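Methylmalonyl-CoA carboxyltransferase 5S subunit (Propionibacterium freudenreichii subsp. shermanii, PDB 1RQB) transfers the carboxyl group from biotin of the 1.3S subunit to pyruvate, forming oxaloacetate, with one cobalt ion bound per subunit. Local coordinates at residues Leu225-Thr230 with Val236-Ala241; Asp250-Ser255 with Pro260-Thr265; Glu270-Glu273 with Thr278-Leu281. All coordinates share one frame; numbering follows the deposited sequence.

Contact 1: Leu225-Thr230 with Val236-Ala241; sequences LHCHST and VSLMKA. With CO (cobalt (II) ion), chain B.
Leu225 holds its CG opposite the backbone N (chi1 176°), which extends CD2 to the helix 236-241, while Cys227 sets SG opposite its carbonyl carbon (chi1 -77°), where the sulfur lies 4.1 Å from Leu238 CD1. The backbone, not this torsion, directs Cys227 CB toward the helix. CD2 of Leu225 presses on the methyl CB of Ala241 at 3.5 Å, closer than usual for two carbons, so the packing is tight here. One helical turn earlier, Leu238 contributes CD1, which sits 4.0 Å from Leu225 CD2 and just as far from Cys227 CB; the two leucine side chains cross obliquely. Leu225 ends strand 223-225 of a TIM barrel, and the strand, the loop after it and helix 234-243 form one beta-alpha unit. Within the His-x-His sequence the central Cys227 faces the helix, whereas both imidazoles reach the cobalt ion at the barrel mouth. His226 NE2 binds cobalt at 2.2 Å and His228 NE2 at 2.1 Å, with water 1 as a further ligand; Asp34 and the carboxylated Lys195 also belong to the site. Second-shell acceptors fix the rotation of each ring through its other nitrogen: Asp250 OD2 pairs with His226 ND1, and the carbonyl of Pro260 with His228 ND1. On the helix, Ser237 OG is hydrogen-bonded to the backbone O of Leu201.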
loop_
_atom_site.group_PDB
_atom_site.type_symbol
_atom_site.label_atom_id
_atom_site.label_comp_id
_atom_site.label_asym_id
_atom_site.label_seq_id
_atom_site.Cartn_x
_atom_site.Cartn_y
_atom_site.Cartn_z
ATOM N N LEU A 225 -18.598 -3.107 -2.241
ATOM C CA LEU A 225 -17.399 -3.901 -2.549
ATOM C C LEU A 225 -16.464 -3.930 -1.339
ATOM O O LEU A 225 -16.136 -2.891 -0.765
ATOM C CB LEU A 225 -16.680 -3.313 -3.771
ATOM C CG LEU A 225 -15.361 -3.962 -4.187
ATOM C CD1 LEU A 225 -15.602 -5.418 -4.587
ATOM C CD2 LEU A 225 -14.755 -3.173 -5.347
ATOM N N HIS A 226 -16.057 -5.142 -0.961
ATOM C CA HIS A 226 -15.155 -5.378 0.177
ATOM C C HIS A 226 -13.885 -6.052 -0.345
ATOM O O HIS A 226 -13.885 -7.246 -0.647
ATOM C CB HIS A 226 -15.835 -6.300 1.205
ATOM C CG HIS A 226 -14.993 -6.599 2.411
ATOM N ND1 HIS A 226 -14.909 -5.753 3.496
ATOM C CD2 HIS A 226 -14.180 -7.649 2.691
ATOM C CE1 HIS A 226 -14.080 -6.265 4.391
ATOM N NE2 HIS A 226 -13.626 -7.418 3.927
ATOM N N CYS A 227 -12.805 -5.290 -0.455
ATOM C CA CYS A 227 -11.541 -5.857 -0.948
ATOM C C CYS A 227 -10.426 -5.636 0.075
ATOM O O CYS A 227 -10.302 -4.549 0.637
ATOM C CB CYS A 227 -11.062 -5.144 -2.225
ATOM S SG CYS A 227 -11.875 -5.548 -3.757
ATOM N N HIS A 228 -9.622 -6.674 0.285
ATOM C CA HIS A 228 -8.423 -6.559 1.127
ATOM C C HIS A 228 -7.312 -6.042 0.209
ATOM O O HIS A 228 -7.495 -6.005 -1.007
ATOM C CB HIS A 228 -8.074 -7.918 1.742
ATOM C CG HIS A 228 -8.960 -8.283 2.897
ATOM N ND1 HIS A 228 -8.482 -8.445 4.178
ATOM C CD2 HIS A 228 -10.305 -8.434 2.977
ATOM C CE1 HIS A 228 -9.493 -8.679 4.998
ATOM N NE2 HIS A 228 -10.609 -8.677 4.295
ATOM N N SER A 229 -6.162 -5.657 0.760
ATOM C CA SER A 229 -5.097 -5.067 -0.065
ATOM C C SER A 229 -3.864 -5.969 -0.128
ATOM O O SER A 229 -2.788 -5.530 -0.533
ATOM C CB SER A 229 -4.694 -3.719 0.535
ATOM O OG SER A 229 -4.427 -3.875 1.934
ATOM N N THR A 230 -4.036 -7.228 0.241
ATOM C CA THR A 230 -2.957 -8.225 0.332
ATOM C C THR A 230 -2.070 -8.325 -0.914
ATOM O O THR A 230 -0.858 -8.493 -0.791
ATOM C CB THR A 230 -3.556 -9.598 0.645
ATOM O OG1 THR A 230 -4.590 -9.429 1.627
ATOM C CG2 THR A 230 -2.475 -10.539 1.201
ATOM N N VAL A 236 -6.893 -0.043 -7.233
ATOM C CA VAL A 236 -7.222 0.274 -8.630
ATOM C C VAL A 236 -8.550 -0.408 -8.967
ATOM O O VAL A 236 -9.350 0.120 -9.737
ATOM C CB VAL A 236 -6.127 -0.213 -9.574
ATOM C CG1 VAL A 236 -6.481 0.167 -11.019
ATOM C CG2 VAL A 236 -4.797 0.432 -9.174
ATOM N N SER A 237 -8.790 -1.576 -8.370
ATOM C CA SER A 237 -10.054 -2.299 -8.581
ATOM C C SER A 237 -11.209 -1.465 -8.021
ATOM O O SER A 237 -12.284 -1.413 -8.615
ATOM C CB SER A 237 -10.012 -3.679 -7.906
ATOM O OG SER A 237 -8.965 -4.466 -8.472
ATOM N N LEU A 238 -11.002 -0.822 -6.871
ATOM C CA LEU A 238 -12.046 0.040 -6.294
ATOM C C LEU A 238 -12.377 1.168 -7.276
ATOM O O LEU A 238 -13.543 1.499 -7.485
ATOM C CB LEU A 238 -11.578 0.657 -4.975
ATOM C CG LEU A 238 -11.996 -0.043 -3.681
ATOM C CD1 LEU A 238 -11.577 -1.477 -3.699
ATOM C CD2 LEU A 238 -11.395 0.687 -2.488
HETATM N N MSE A 239 -11.354 1.768 -7.876
HETATM C CA MSE A 239 -11.591 2.861 -8.833
HETATM C C MSE A 239 -12.402 2.331 -10.018
HETATM O O MSE A 239 -13.351 2.976 -10.462
HETATM C CB MSE A 239 -10.268 3.442 -9.345
HETATM C CG MSE A 239 -10.440 4.577 -10.362
HETATM SE SE MSE A 239 -11.179 6.227 -9.562
HETATM C CE MSE A 239 -12.974 6.105 -10.192
ATOM N N LYS A 240 -12.030 1.165 -10.544
ATOM C CA LYS A 240 -12.768 0.564 -11.667
ATOM C C LYS A 240 -14.187 0.181 -11.240
ATOM O O LYS A 240 -15.123 0.267 -12.034
ATOM C CB LYS A 240 -12.027 -0.678 -12.206
ATOM C CG LYS A 240 -10.801 -0.308 -13.017
ATOM C CD LYS A 240 -11.250 0.505 -14.209
ATOM C CE LYS A 240 -10.097 1.006 -15.044
ATOM N NZ LYS A 240 -10.610 1.965 -16.063
ATOM N N ALA A 241 -14.349 -0.243 -9.988
ATOM C CA ALA A 241 -15.687 -0.617 -9.507
ATOM C C ALA A 241 -16.560 0.638 -9.440
ATOM O O ALA A 241 -17.753 0.598 -9.733
ATOM C CB ALA A 241 -15.597 -1.282 -8.124
HETATM CO CO CO B . -12.569 -8.914 5.107
HETATM O O HOH W 1 -11.711 -10.432 6.552
#

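Contact 2: Asp250-Ser255 with Pro260-Thr265; sequences DTAISS and PGHNPT
The imidazole of His262 is met obliquely by the methyl of Ala252, CB lying 4.1 Å from ND1. Around the same ring, the imidazoles of His226 and His228 lie inclined to it, and NE2 is hydrogen-bonded to Asp34, a cobalt ligand. Two peptide planes carry the polar link: Ala252 N donates to Asn263 O at 3.1 Å, tilted only 18° from that carbonyl plane, whereas Thr265 N reaches Ala252 O at 2.9 Å from above the plane, 56° out of it. These two bonds make a single beta bridge between Ala252 and Pro264, and Pro264 CA-H adds a contact to Ala252 O. With chi1 63°, Thr251 brings OG1 to Thr265 OG1, donating to it at 2.6 Å as the side chains cross at about a right angle. A valine at Thr251 would probably leave the Thr265 hydroxyl without this donor and less firmly fixed in rotation, though Glu29 OE1 still bonds it. Water 2 links Asp250 O to Asn263 N. Strand 248-251 passes into a loop that returns across it to start helix 265-271, with helix 31-39 against Ala252 and His262, helix 234-243 against Asn263 and Pro264, and Val309 of the second subunit against Ser254 and Pro264.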
loop_
_atom_site.group_PDB
_atom_site.type_symbol
_atom_site.label_atom_id
_atom_site.label_comp_id
_atom_site.label_asym_id
_atom_site.label_seq_id
_atom_site.Cartn_x
_atom_site.Cartn_y
_atom_site.Cartn_z
ATOM N N ASP A 250 -15.612 -0.599 0.944
ATOM C CA ASP A 250 -15.110 -0.741 2.321
ATOM C C ASP A 250 -13.632 -0.354 2.387
ATOM O O ASP A 250 -12.836 -0.760 1.540
ATOM C CB ASP A 250 -15.230 -2.188 2.821
ATOM C CG ASP A 250 -16.655 -2.696 2.859
ATOM O OD1 ASP A 250 -17.576 -1.958 2.452
ATOM O OD2 ASP A 250 -16.842 -3.853 3.300
ATOM N N THR A 251 -13.265 0.411 3.415
ATOM C CA THR A 251 -11.873 0.843 3.599
ATOM C C THR A 251 -11.554 0.898 5.095
ATOM O O THR A 251 -12.440 0.793 5.943
ATOM C CB THR A 251 -11.635 2.258 2.991
ATOM O OG1 THR A 251 -12.455 3.210 3.686
ATOM C CG2 THR A 251 -12.006 2.285 1.500
ATOM N N ALA A 252 -10.276 1.073 5.405
ATOM C CA ALA A 252 -9.833 1.157 6.805
ATOM C C ALA A 252 -9.027 2.445 6.986
ATOM O O ALA A 252 -8.223 2.795 6.123
ATOM C CB ALA A 252 -8.948 -0.058 7.158
ATOM N N ILE A 253 -9.225 3.133 8.113
ATOM C CA ILE A 253 -8.478 4.374 8.377
ATOM C C ILE A 253 -6.995 4.108 8.107
ATOM O O ILE A 253 -6.470 3.047 8.443
ATOM C CB ILE A 253 -8.760 4.885 9.816
ATOM C CG1 ILE A 253 -8.494 6.403 9.900
ATOM C CG2 ILE A 253 -7.939 4.098 10.823
ATOM C CD1 ILE A 253 -9.469 7.244 9.072
ATOM N N SER A 254 -6.308 5.090 7.519
ATOM C CA SER A 254 -4.930 4.925 7.028
ATOM C C SER A 254 -3.921 4.387 8.048
ATOM O O SER A 254 -3.001 3.674 7.652
ATOM C CB SER A 254 -4.422 6.230 6.388
ATOM O OG SER A 254 -4.288 7.268 7.334
ATOM N N SER A 255 -4.046 4.689 9.337
ATOM C CA SER A 255 -3.062 4.184 10.307
ATOM C C SER A 255 -3.281 2.699 10.618
ATOM O O SER A 255 -2.485 2.077 11.318
ATOM C CB SER A 255 -3.115 5.006 11.601
ATOM O OG SER A 255 -4.456 5.208 12.024
ATOM N N PRO A 260 -2.354 -7.324 4.715
ATOM C CA PRO A 260 -3.484 -8.268 4.732
ATOM C C PRO A 260 -4.778 -7.547 5.117
ATOM O O PRO A 260 -5.846 -8.153 5.189
ATOM C CB PRO A 260 -3.097 -9.287 5.800
ATOM C CG PRO A 260 -1.648 -9.053 6.058
ATOM C CD PRO A 260 -1.424 -7.599 5.822
ATOM N N GLY A 261 -4.639 -6.253 5.390
ATOM C CA GLY A 261 -5.767 -5.421 5.736
ATOM C C GLY A 261 -6.467 -4.870 4.504
ATOM O O GLY A 261 -6.670 -5.596 3.532
ATOM N N HIS A 262 -6.763 -3.571 4.514
ATOM C CA HIS A 262 -7.553 -2.961 3.435
ATOM C C HIS A 262 -6.931 -1.659 2.926
ATOM O O HIS A 262 -5.960 -1.148 3.483
ATOM C CB HIS A 262 -8.956 -2.676 3.982
ATOM C CG HIS A 262 -9.514 -3.813 4.786
ATOM N ND1 HIS A 262 -9.191 -4.014 6.112
ATOM C CD2 HIS A 262 -10.322 -4.843 4.434
ATOM C CE1 HIS A 262 -9.778 -5.119 6.545
ATOM N NE2 HIS A 262 -10.470 -5.640 5.546
ATOM N N ASN A 263 -7.510 -1.154 1.837
ATOM C CA ASN A 263 -7.072 0.117 1.243
ATOM C C ASN A 263 -7.492 1.226 2.210
ATOM O O ASN A 263 -8.522 1.113 2.876
ATOM C CB ASN A 263 -7.685 0.263 -0.152
ATOM C CG ASN A 263 -7.242 -0.859 -1.081
ATOM O OD1 ASN A 263 -6.058 -0.993 -1.388
ATOM N ND2 ASN A 263 -8.189 -1.701 -1.494
ATOM N N PRO A 264 -6.676 2.292 2.323
ATOM C CA PRO A 264 -6.899 3.434 3.218
ATOM C C PRO A 264 -8.095 4.332 2.895
ATOM O O PRO A 264 -8.260 4.797 1.769
ATOM C CB PRO A 264 -5.564 4.201 3.165
ATOM C CG PRO A 264 -4.622 3.303 2.373
ATOM C CD PRO A 264 -5.523 2.563 1.447
ATOM N N THR A 265 -8.905 4.582 3.918
ATOM C CA THR A 265 -10.113 5.411 3.783
ATOM C C THR A 265 -9.769 6.775 3.178
ATOM O O THR A 265 -10.372 7.201 2.194
ATOM C CB THR A 265 -10.765 5.624 5.171
ATOM O OG1 THR A 265 -11.186 4.356 5.690
ATOM C CG2 THR A 265 -11.964 6.586 5.073
HETATM O O HOH W 2 -10.295 -1.841 0.726
#

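Contact 3: Glu270-Glu273 with Thr278-Leu281; sequences EMLE and TTNL
Apolar packing alone joins the two segments, and Leu272 carries one whole side of it. Its CD1 methyl lies 3.9 Å from Thr279 CG2 and 4.1 Å from Thr278 CA, so a single branch touches both a side chain and the backbone beside it. The torsions explain the reach: CG is opposite the carbonyl carbon (chi1 -61°) and the chain then runs on extended to CD1 (chi2 178°). The leucine and Thr279 side chains cross at about a right angle, and the area buried is small, 97 Å² over both sides. Nearest alpha-carbons agree, Leu272 CA and Thr278 CA being 5.8 Å apart. Leu272 also packs on Met239 and Ile242 of helix 234-243, while Thr279 rests on Ala269 and Ile27.

Hydrogen bonds act within the segments and toward their surroundings. Glu273 N donates to Glu270 O at 3.3 Å, an i to i-3 bond, and Leu272 O accepts from Thr275 OG1. In the other segment, a weak but straight bond runs from Leu281 N to Thr279 OG1 (3.4 Å, 165°), using the threonine branch that does not touch the leucine.

Charge pairs reach beyond the chain: Glu270 OE1 and Glu273 OE1 both form salt bridges with Lys202 NZ of the second subunit.

The contact is distant from the cobalt site. After helix 265-271, which follows the last barrel strand 248-251, the chain adds a short extra strand 277-278 before helix 283-296; it lies parallel to the start of strand 23-29, Thr278 pairing with Arg23 and Val25, outside the eight-stranded ring of the TIM barrel.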
loop_
_atom_site.group_PDB
_atom_site.type_symbol
_atom_site.label_atom_id
_atom_site.label_comp_id
_atom_site.label_asym_id
_atom_site.label_seq_id
_atom_site.Cartn_x
_atom_site.Cartn_y
_atom_site.Cartn_z
ATOM N N GLU A 270 -9.495 10.822 -1.202
ATOM C CA GLU A 270 -8.696 11.840 -1.901
ATOM C C GLU A 270 -8.485 11.530 -3.385
ATOM O O GLU A 270 -8.440 12.442 -4.208
ATOM C CB GLU A 270 -7.326 11.998 -1.236
ATOM C CG GLU A 270 -7.385 12.515 0.183
ATOM C CD GLU A 270 -7.315 14.034 0.277
ATOM O OE1 GLU A 270 -7.494 14.731 -0.752
ATOM O OE2 GLU A 270 -7.080 14.530 1.397
HETATM N N MSE A 271 -8.368 10.261 -3.745
HETATM C CA MSE A 271 -8.072 9.897 -5.138
HETATM C C MSE A 271 -9.209 10.275 -6.094
HETATM O O MSE A 271 -8.994 10.317 -7.303
HETATM C CB MSE A 271 -7.827 8.394 -5.266
HETATM C CG MSE A 271 -9.081 7.542 -5.119
HETATM SE SE MSE A 271 -8.758 5.594 -5.289
HETATM C CE MSE A 271 -10.567 4.974 -5.627
ATOM N N LEU A 272 -10.408 10.558 -5.592
ATOM C CA LEU A 272 -11.539 10.848 -6.487
ATOM C C LEU A 272 -11.615 12.312 -6.929
ATOM O O LEU A 272 -12.422 12.643 -7.797
ATOM C CB LEU A 272 -12.861 10.478 -5.798
ATOM C CG LEU A 272 -13.030 9.007 -5.420
ATOM C CD1 LEU A 272 -14.378 8.805 -4.709
ATOM C CD2 LEU A 272 -12.950 8.157 -6.679
ATOM N N GLU A 273 -10.784 13.192 -6.372
ATOM C CA GLU A 273 -10.876 14.625 -6.692
ATOM C C GLU A 273 -10.748 14.893 -8.193
ATOM O O GLU A 273 -9.776 14.496 -8.835
ATOM C CB GLU A 273 -9.818 15.424 -5.920
ATOM C CG GLU A 273 -9.863 16.924 -6.208
ATOM C CD GLU A 273 -8.955 17.740 -5.291
ATOM O OE1 GLU A 273 -7.915 17.207 -4.847
ATOM O OE2 GLU A 273 -9.281 18.922 -5.030
ATOM N N THR A 278 -17.289 11.533 -5.754
ATOM C CA THR A 278 -16.829 12.083 -4.473
ATOM C C THR A 278 -17.446 11.268 -3.334
ATOM O O THR A 278 -18.294 10.407 -3.564
ATOM C CB THR A 278 -17.212 13.583 -4.367
ATOM O OG1 THR A 278 -16.496 14.184 -3.282
ATOM C CG2 THR A 278 -18.710 13.747 -4.150
ATOM N N THR A 279 -16.964 11.500 -2.120
ATOM C CA THR A 279 -17.508 10.847 -0.921
ATOM C C THR A 279 -18.018 11.967 -0.013
ATOM O O THR A 279 -17.721 13.137 -0.245
ATOM C CB THR A 279 -16.434 10.103 -0.107
ATOM O OG1 THR A 279 -15.589 11.065 0.534
ATOM C CG2 THR A 279 -15.592 9.186 -1.000
ATOM N N ASN A 280 -18.783 11.636 1.013
ATOM C CA ASN A 280 -19.242 12.709 1.906
ATOM C C ASN A 280 -18.533 12.574 3.254
ATOM O O ASN A 280 -19.127 12.810 4.305
ATOM C CB ASN A 280 -20.769 12.670 2.092
ATOM C CG ASN A 280 -21.250 11.403 2.763
ATOM O OD1 ASN A 280 -21.237 10.330 2.160
ATOM N ND2 ASN A 280 -21.686 11.519 4.018
ATOM N N LEU A 281 -17.257 12.194 3.219
ATOM C CA LEU A 281 -16.492 12.045 4.465
ATOM C C LEU A 281 -15.914 13.398 4.885
ATOM O O LEU A 281 -15.541 14.215 4.043
ATOM C CB LEU A 281 -15.359 11.025 4.296
ATOM C CG LEU A 281 -15.815 9.606 3.934
ATOM C CD1 LEU A 281 -14.630 8.677 3.992
ATOM C CD2 LEU A 281 -16.909 9.141 4.894
#

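The contacts follow one another along the chain without overlap, in consecutive pieces of one barrel. The centres of contacts 1 and 2 are about 11 Å apart, each about 15 Å from that of contact 3. Contact 1 starts from strand 223-225 and contact 2 from its parallel neighbour 248-251; they touch at Ser229 N and Gly261 O, a probable 2.8 Å hydrogen bond. Contact 1 supplies the cobalt ligands His226 and His228, contact 2 their second shell, Asp250 OD2 and the His262 ring. Contact 3, farther from the metal, meets contact 1 by Met239 SE against Leu272 CD2 (3.9 Å) and contact 2 through helix 265-271. All three touch the second subunit, beside the dimer interface.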